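Local coordinates for nitrogenase iron-molybdenum cofactor biosynthesis protein NifB (Methanothermobacter thermautotrophicus, PDB 7JMA) that probably carries out the radical SAM-dependent carbide insertion that couples two [4Fe-4S] clusters into the eight-iron precursor of the nitrogenase iron-molybdenum cofactor, at residues A144-V157 / G166-L178. Residues are numbered along the deposited sequence; the frame is centred on the assembly and turned at random.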
ATOM      1  N   ALA A 144      10.388   2.656  -5.163  1.00 31.89           N
ATOM      2  CA  ALA A 144      11.437   3.516  -5.694  1.00 34.53           C
ATOM      3  C   ALA A 144      10.867   4.913  -5.877  1.00 33.91           C
ATOM      4  O   ALA A 144       9.656   5.097  -6.023  1.00 33.41           O
ATOM      5  CB  ALA A 144      11.996   2.984  -7.026  1.00 38.50           C
ATOM      6  N   VAL A 145      11.762   5.895  -5.890  1.00 36.78           N
ATOM      7  CA  VAL A 145      11.424   7.252  -6.292  1.00 41.73           C
ATOM      8  C   VAL A 145      12.302   7.754  -7.426  1.00 44.69           C
ATOM      9  O   VAL A 145      12.115   8.883  -7.890  1.00 56.92           O
ATOM     10  CB  VAL A 145      11.480   8.215  -5.089  1.00 36.39           C
ATOM     11  CG1 VAL A 145      10.483   7.736  -4.055  1.00 37.08           C
ATOM     12  CG2 VAL A 145      12.884   8.278  -4.501  1.00 44.35           C
ATOM     13  N   ASP A 146      13.240   6.943  -7.897  1.00 44.55           N
ATOM     14  CA  ASP A 146      14.133   7.299  -8.988  1.00 45.73           C
ATOM     15  C   ASP A 146      13.770   6.439 -10.189  1.00 42.21           C
ATOM     16  O   ASP A 146      13.800   5.204 -10.081  1.00 43.55           O
ATOM     17  CB  ASP A 146      15.578   7.077  -8.549  1.00 60.88           C
ATOM     18  CG  ASP A 146      16.549   6.912  -9.704  1.00 80.17           C
ATOM     19  OD1 ASP A 146      17.573   6.237  -9.478  1.00 89.40           O
ATOM     20  OD2 ASP A 146      16.325   7.459 -10.806  1.00 82.88           O
ATOM     21  N   PRO A 147      13.406   7.033 -11.329  1.00 45.84           N
ATOM     22  CA  PRO A 147      12.856   6.225 -12.434  1.00 47.44           C
ATOM     23  C   PRO A 147      13.832   5.223 -13.020  1.00 46.46           C
ATOM     24  O   PRO A 147      13.394   4.226 -13.608  1.00 46.62           O
ATOM     25  CB  PRO A 147      12.445   7.276 -13.476  1.00 56.76           C
ATOM     26  CG  PRO A 147      12.412   8.579 -12.743  1.00 59.54           C
ATOM     27  CD  PRO A 147      13.412   8.471 -11.638  1.00 54.64           C
ATOM     28  N   GLU A 148      15.139   5.450 -12.904  1.00 49.80           N
ATOM     29  CA  GLU A 148      16.070   4.444 -13.404  1.00 54.71           C
ATOM     30  C   GLU A 148      16.014   3.171 -12.572  1.00 54.60           C
ATOM     31  O   GLU A 148      16.368   2.099 -13.072  1.00 56.49           O
ATOM     32  CB  GLU A 148      17.495   4.994 -13.439  1.00 69.42           C
ATOM     33  CG  GLU A 148      18.181   4.998 -12.097  1.00 83.27           C
ATOM     34  CD  GLU A 148      19.672   5.258 -12.187  1.00100.45           C
ATOM     35  OE1 GLU A 148      20.125   5.807 -13.215  1.00106.00           O
ATOM     36  OE2 GLU A 148      20.389   4.930 -11.216  1.00104.61           O
ATOM     37  N   ILE A 149      15.564   3.265 -11.323  1.00 47.91           N
ATOM     38  CA  ILE A 149      15.341   2.085 -10.499  1.00 46.53           C
ATOM     39  C   ILE A 149      13.911   1.583 -10.638  1.00 48.30           C
ATOM     40  O   ILE A 149      13.680   0.375 -10.739  1.00 42.79           O
ATOM     41  CB  ILE A 149      15.683   2.404  -9.028  1.00 48.77           C
ATOM     42  CG1 ILE A 149      17.181   2.680  -8.877  1.00 52.06           C
ATOM     43  CG2 ILE A 149      15.211   1.273  -8.109  1.00 45.80           C
ATOM     44  CD1 ILE A 149      17.587   3.155  -7.500  1.00 56.18           C
ATOM     45  N   GLY A 150      12.938   2.504 -10.654  1.00 39.50           N
ATOM     46  CA  GLY A 150      11.543   2.103 -10.716  1.00 35.42           C
ATOM     47  C   GLY A 150      11.167   1.410 -12.011  1.00 36.37           C
ATOM     48  O   GLY A 150      10.309   0.520 -12.017  1.00 36.79           O
ATOM     49  N   GLU A 151      11.809   1.788 -13.118  1.00 39.47           N
ATOM     50  CA  GLU A 151      11.505   1.162 -14.397  1.00 41.15           C
ATOM     51  C   GLU A 151      11.870  -0.312 -14.412  1.00 43.31           C
ATOM     52  O   GLU A 151      11.366  -1.059 -15.260  1.00 47.94           O
ATOM     53  CB  GLU A 151      12.230   1.897 -15.521  1.00 44.04           C
ATOM     54  CG  GLU A 151      13.718   1.636 -15.542  1.00 53.15           C
ATOM     55  CD  GLU A 151      14.460   2.567 -16.482  1.00 66.33           C
ATOM     56  OE1 GLU A 151      13.815   3.453 -17.079  1.00 69.11           O
ATOM     57  OE2 GLU A 151      15.691   2.408 -16.620  1.00 74.61           O
ATOM     58  N   LYS A 152      12.733  -0.749 -13.502  1.00 40.16           N
ATOM     59  CA  LYS A 152      13.121  -2.151 -13.411  1.00 43.75           C
ATOM     60  C   LYS A 152      12.222  -2.950 -12.474  1.00 46.09           C
ATOM     61  O   LYS A 152      12.358  -4.175 -12.394  1.00 45.30           O
ATOM     62  CB  LYS A 152      14.584  -2.254 -12.960  1.00 48.42           C
ATOM     63  CG  LYS A 152      15.558  -1.530 -13.887  1.00 57.92           C
ATOM     64  CD  LYS A 152      16.997  -1.650 -13.411  1.00 66.23           C
ATOM     65  N   ILE A 153      11.305  -2.282 -11.781  1.00 38.99           N
ATOM     66  CA  ILE A 153      10.421  -2.925 -10.826  1.00 34.96           C
ATOM     67  C   ILE A 153       9.011  -3.131 -11.378  1.00 34.88           C
ATOM     68  O   ILE A 153       8.351  -4.111 -11.015  1.00 37.58           O
ATOM     69  CB  ILE A 153      10.391  -2.082  -9.525  1.00 34.67           C
ATOM     70  CG1 ILE A 153      11.775  -2.070  -8.866  1.00 37.75           C
ATOM     71  CG2 ILE A 153       9.331  -2.585  -8.548  1.00 36.99           C
ATOM     72  CD1 ILE A 153      11.917  -1.052  -7.718  1.00 45.47           C
ATOM     73  N   TYR A 154       8.526  -2.246 -12.246  1.00 34.13           N
ATOM     74  CA  TYR A 154       7.164  -2.317 -12.748  1.00 32.65           C
ATOM     75  C   TYR A 154       7.194  -2.554 -14.247  1.00 37.53           C
ATOM     76  O   TYR A 154       7.934  -1.881 -14.973  1.00 47.78           O
ATOM     77  CB  TYR A 154       6.394  -1.044 -12.431  1.00 33.21           C
ATOM     78  CG  TYR A 154       6.336  -0.780 -10.952  1.00 33.97           C
ATOM     79  CD1 TYR A 154       7.270   0.040 -10.352  1.00 34.79           C
ATOM     80  CD2 TYR A 154       5.366  -1.382 -10.147  1.00 32.00           C
ATOM     81  CE1 TYR A 154       7.245   0.289  -8.993  1.00 35.50           C
ATOM     82  CE2 TYR A 154       5.328  -1.133  -8.767  1.00 33.78           C
ATOM     83  CZ  TYR A 154       6.279  -0.301  -8.203  1.00 34.98           C
ATOM     84  OH  TYR A 154       6.278  -0.041  -6.847  1.00 32.96           O
ATOM     85  N   SER A 155       6.385  -3.499 -14.706  1.00 31.39           N
ATOM     86  CA  SER A 155       6.375  -3.752 -16.143  1.00 33.71           C
ATOM     87  C   SER A 155       5.310  -2.927 -16.857  1.00 37.03           C
ATOM     88  O   SER A 155       5.572  -2.396 -17.942  1.00 39.30           O
ATOM     89  CB  SER A 155       6.198  -5.245 -16.430  1.00 44.83           C
ATOM     90  OG  SER A 155       5.012  -5.734 -15.851  1.00 53.64           O
ATOM     91  N   PHE A 156       4.123  -2.780 -16.273  1.00 30.57           N
ATOM     92  CA  PHE A 156       3.133  -1.889 -16.860  1.00 26.90           C
ATOM     93  C   PHE A 156       2.164  -1.408 -15.787  1.00 32.85           C
ATOM     94  O   PHE A 156       2.087  -1.947 -14.677  1.00 27.10           O
ATOM     95  CB  PHE A 156       2.386  -2.557 -18.037  1.00 27.83           C
ATOM     96  CG  PHE A 156       1.508  -3.722 -17.649  1.00 29.53           C
ATOM     97  CD1 PHE A 156       1.984  -5.019 -17.745  1.00 32.04           C
ATOM     98  CD2 PHE A 156       0.191  -3.518 -17.217  1.00 31.77           C
ATOM     99  CE1 PHE A 156       1.178  -6.106 -17.423  1.00 38.16           C
ATOM    100  CE2 PHE A 156      -0.611  -4.599 -16.875  1.00 35.02           C
ATOM    101  CZ  PHE A 156      -0.110  -5.895 -16.987  1.00 31.67           C
ATOM    102  N   VAL A 157       1.409  -0.381 -16.156  1.00 25.04           N
ATOM    103  CA  VAL A 157       0.447   0.276 -15.290  1.00 24.63           C
ATOM    104  C   VAL A 157      -0.778   0.595 -16.127  1.00 27.57           C
ATOM    105  O   VAL A 157      -0.656   0.976 -17.296  1.00 34.29           O
ATOM    106  CB  VAL A 157       1.083   1.540 -14.673  1.00 34.07           C
ATOM    107  CG1 VAL A 157       0.054   2.560 -14.307  1.00 37.65           C
ATOM    108  CG2 VAL A 157       1.974   1.140 -13.486  1.00 26.69           C
ATOM    109  N   GLY A 166       7.041   0.340 -18.966  1.00 42.25           N
ATOM    110  CA  GLY A 166       8.432   0.689 -18.737  1.00 47.72           C
ATOM    111  C   GLY A 166       8.569   1.933 -17.894  1.00 41.84           C
ATOM    112  O   GLY A 166       7.907   2.096 -16.859  1.00 40.09           O
ATOM    113  N   ARG A 167       9.451   2.826 -18.340  1.00 46.92           N
ATOM    114  CA  ARG A 167       9.762   4.000 -17.539  1.00 38.61           C
ATOM    115  C   ARG A 167       8.536   4.884 -17.363  1.00 39.57           C
ATOM    116  O   ARG A 167       8.270   5.370 -16.256  1.00 35.92           O
ATOM    117  CB  ARG A 167      10.906   4.780 -18.176  1.00 38.31           C
ATOM    118  CG  ARG A 167      11.321   5.986 -17.357  1.00 46.96           C
ATOM    119  CD  ARG A 167      12.336   6.828 -18.102  1.00 58.27           C
ATOM    120  NE  ARG A 167      13.618   6.840 -17.410  1.00 68.97           N
ATOM    121  CZ  ARG A 167      14.112   7.896 -16.773  1.00 77.28           C
ATOM    122  NH1 ARG A 167      13.430   9.036 -16.741  1.00 84.10           N
ATOM    123  NH2 ARG A 167      15.287   7.811 -16.168  1.00 74.23           N
ATOM    124  N   GLU A 168       7.757   5.076 -18.434  1.00 38.39           N
ATOM    125  CA  GLU A 168       6.545   5.885 -18.323  1.00 38.50           C
ATOM    126  C   GLU A 168       5.566   5.282 -17.326  1.00 34.45           C
ATOM    127  O   GLU A 168       4.878   6.011 -16.605  1.00 35.37           O
ATOM    128  CB  GLU A 168       5.878   6.047 -19.684  1.00 41.19           C
ATOM    129  CG  GLU A 168       4.712   7.023 -19.657  1.00 51.51           C
ATOM    130  CD  GLU A 168       4.211   7.401 -21.041  1.00 65.71           C
ATOM    131  OE1 GLU A 168       4.003   8.611 -21.283  1.00 69.23           O
ATOM    132  OE2 GLU A 168       4.018   6.493 -21.880  1.00 65.63           O
ATOM    133  N   ALA A 169       5.476   3.950 -17.278  1.00 27.05           N
ATOM    134  CA  ALA A 169       4.618   3.316 -16.278  1.00 27.19           C
ATOM    135  C   ALA A 169       5.035   3.716 -14.860  1.00 32.56           C
ATOM    136  O   ALA A 169       4.200   4.137 -14.050  1.00 29.56           O
ATOM    137  CB  ALA A 169       4.641   1.793 -16.444  1.00 28.97           C
ATOM    138  N   PHE A 170       6.323   3.587 -14.537  1.00 29.20           N
ATOM    139  CA  PHE A 170       6.762   3.963 -13.197  1.00 29.72           C
ATOM    140  C   PHE A 170       6.548   5.449 -12.930  1.00 32.41           C
ATOM    141  O   PHE A 170       6.195   5.845 -11.807  1.00 30.55           O
ATOM    142  CB  PHE A 170       8.233   3.622 -12.972  1.00 32.61           C
ATOM    143  CG  PHE A 170       8.745   4.172 -11.677  1.00 31.36           C
ATOM    144  CD1 PHE A 170       8.395   3.569 -10.479  1.00 34.98           C
ATOM    145  CD2 PHE A 170       9.501   5.339 -11.649  1.00 29.77           C
ATOM    146  CE1 PHE A 170       8.838   4.096  -9.261  1.00 33.73           C
ATOM    147  CE2 PHE A 170       9.940   5.863 -10.444  1.00 35.29           C
ATOM    148  CZ  PHE A 170       9.605   5.239  -9.251  1.00 35.41           C
ATOM    149  N   GLU A 171       6.810   6.298 -13.923  1.00 32.13           N
ATOM    150  CA  GLU A 171       6.680   7.730 -13.686  1.00 34.03           C
ATOM    151  C   GLU A 171       5.239   8.101 -13.347  1.00 38.50           C
ATOM    152  O   GLU A 171       4.993   8.949 -12.480  1.00 32.24           O
ATOM    153  CB  GLU A 171       7.183   8.504 -14.901  1.00 40.14           C
ATOM    154  CG  GLU A 171       8.700   8.432 -15.041  1.00 51.07           C
ATOM    155  CD  GLU A 171       9.213   9.043 -16.327  1.00 62.92           C
ATOM    156  OE1 GLU A 171       8.424   9.172 -17.293  1.00 66.37           O
ATOM    157  OE2 GLU A 171      10.411   9.398 -16.366  1.00 69.87           O
ATOM    158  N   VAL A 172       4.277   7.455 -14.008  1.00 32.93           N
ATOM    159  CA  VAL A 172       2.867   7.673 -13.705  1.00 29.03           C
ATOM    160  C   VAL A 172       2.531   7.146 -12.311  1.00 28.08           C
ATOM    161  O   VAL A 172       1.906   7.847 -11.499  1.00 27.01           O
ATOM    162  CB  VAL A 172       1.989   7.006 -14.785  1.00 30.42           C
ATOM    163  CG1 VAL A 172       0.511   7.029 -14.372  1.00 32.28           C
ATOM    164  CG2 VAL A 172       2.191   7.678 -16.135  1.00 34.05           C
ATOM    165  N   LEU A 173       2.949   5.909 -12.006  1.00 24.26           N
ATOM    166  CA  LEU A 173       2.699   5.346 -10.680  1.00 24.72           C
ATOM    167  C   LEU A 173       3.339   6.212  -9.603  1.00 32.23           C
ATOM    168  O   LEU A 173       2.704   6.547  -8.594  1.00 24.99           O
ATOM    169  CB  LEU A 173       3.234   3.922 -10.594  1.00 25.50           C
ATOM    170  CG  LEU A 173       3.169   3.285  -9.208  1.00 26.61           C
ATOM    171  CD1 LEU A 173       1.723   3.221  -8.660  1.00 26.22           C
ATOM    172  CD2 LEU A 173       3.804   1.913  -9.213  1.00 27.52           C
ATOM    173  N   SER A 174       4.597   6.606  -9.815  1.00 25.56           N
ATOM    174  CA  SER A 174       5.316   7.330  -8.773  1.00 25.41           C
ATOM    175  C   SER A 174       4.681   8.685  -8.513  1.00 35.16           C
ATOM    176  O   SER A 174       4.492   9.078  -7.350  1.00 25.85           O
ATOM    177  CB  SER A 174       6.787   7.504  -9.161  1.00 24.54           C
ATOM    178  OG  SER A 174       7.450   8.326  -8.181  1.00 27.92           O
ATOM    179  N   ARG A 175       4.369   9.434  -9.578  1.00 29.77           N
ATOM    180  CA  ARG A 175       3.736  10.736  -9.379  1.00 34.06           C
ATOM    181  C   ARG A 175       2.423  10.598  -8.616  1.00 29.93           C
ATOM    182  O   ARG A 175       2.157  11.351  -7.663  1.00 27.45           O
ATOM    183  CB  ARG A 175       3.488  11.430 -10.713  1.00 29.14           C
ATOM    184  CG  ARG A 175       3.249  12.916 -10.528  1.00 40.97           C
ATOM    185  CD  ARG A 175       2.380  13.527 -11.602  1.00 51.56           C
ATOM    186  NE  ARG A 175       1.184  12.726 -11.847  1.00 71.81           N
ATOM    187  CZ  ARG A 175       0.526  12.711 -13.002  1.00 79.11           C
ATOM    188  NH1 ARG A 175       0.947  13.463 -14.013  1.00 82.81           N
ATOM    189  NH2 ARG A 175      -0.553  11.948 -13.146  1.00 75.65           N
ATOM    190  N   ASN A 176       1.602   9.617  -9.007  1.00 27.58           N
ATOM    191  CA  ASN A 176       0.300   9.449  -8.377  1.00 28.25           C
ATOM    192  C   ASN A 176       0.428   9.002  -6.925  1.00 27.51           C
ATOM    193  O   ASN A 176      -0.281   9.516  -6.044  1.00 25.59           O
ATOM    194  CB  ASN A 176      -0.534   8.445  -9.181  1.00 23.51           C
ATOM    195  CG  ASN A 176      -1.156   9.070 -10.425  1.00 37.23           C
ATOM    196  OD1 ASN A 176      -0.781  10.165 -10.835  1.00 41.53           O
ATOM    197  ND2 ASN A 176      -2.116   8.372 -11.029  1.00 36.68           N
ATOM    198  N   GLN A 177       1.323   8.052  -6.644  1.00 22.33           N
ATOM    199  CA  GLN A 177       1.370   7.515  -5.290  1.00 24.80           C
ATOM    200  C   GLN A 177       1.970   8.537  -4.326  1.00 25.67           C
ATOM    201  O   GLN A 177       1.510   8.659  -3.184  1.00 26.62           O
ATOM    202  CB  GLN A 177       2.124   6.174  -5.262  1.00 24.93           C
ATOM    203  CG  GLN A 177       3.616   6.241  -5.491  1.00 25.32           C
ATOM    204  CD  GLN A 177       4.256   4.859  -5.526  1.00 26.74           C
ATOM    205  OE1 GLN A 177       3.588   3.821  -5.331  1.00 32.65           O
ATOM    206  NE2 GLN A 177       5.545   4.832  -5.755  1.00 24.09           N
ATOM    207  N   LEU A 178       2.950   9.329  -4.785  1.00 24.24           N
ATOM    208  CA  LEU A 178       3.549  10.330  -3.897  1.00 23.63           C
ATOM    209  C   LEU A 178       2.601  11.499  -3.651  1.00 30.90           C
ATOM    210  O   LEU A 178       2.517  12.010  -2.524  1.00 27.88           O
ATOM    211  CB  LEU A 178       4.872  10.833  -4.478  1.00 27.88           C
ATOM    212  CG  LEU A 178       5.963   9.758  -4.541  1.00 32.12           C
ATOM    213  CD1 LEU A 178       7.208  10.317  -5.224  1.00 31.13           C
ATOM    214  CD2 LEU A 178       6.291   9.213  -3.138  1.00 30.63           C
TER
HETATM  215  O   HOH W   1       7.483   6.715  -6.103  1.00 30.22           O
HETATM  216  O   HOH W   2       9.558   9.491  -9.047  1.00 59.78           O
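Gly150 CA rests over the centre of one face of the Phe170 ring, 3.5 Å from its centroid, a CH-pi contact that only a residue without a side chain permits, since a CB would run into the ring. Phe170 CG stands anti to the backbone N (chi1 172°), which sends the ring from helix 166-186 into the loop and short helix of 144-157. There Pro147 CA reaches Phe170 CE2, Tyr154 CD1 meets Phe170 CD1 at 3.7 Å, and the carbonyl O of Ala144 sits in the ring plane, 3.2 Å from Phe170 CZ, facing the electropositive edge. An alanine in place of Phe170 would probably open a gap beneath Gly150 and leave Tyr154 short of one of its neighbours. The tyrosine ring is clasped between Leu173 CD2, 3.5 Å from its centroid, and Ile153 CG2 on the opposite face; its hydroxyl bonds to Asn143. Residues 144-157 and hairpin 154-159/162-165 link parallel strand 137-141 to helix 166-186, which leads to strand 190-197: a beta-alpha-beta crossover of the TIM-barrel-like radical SAM fold. Tyr154 also touches Cys42, a ligand of the second [4Fe-4S] cluster, absent here. Small Ala169 lets Val157 approach, CB to CB 4.0 Å, while Gly166, whose positive phi suits glycine, donates its N-H in a nearly straight hydrogen bond to Ser155 O (3.3 Å). At the solvent side Pro147 CB lies over the guanidinium face of Arg167, whose NE makes a weak hydrogen bond to Glu151 OE1 within a salt bridge, the planes 68° apart; Arg167 NH1 makes a second, also weakly hydrogen-bonded, to Glu171 OE2. Behind Phe170, Ser174 OG holds two waters, which donate to the carbonyls of Ala144 and Val145.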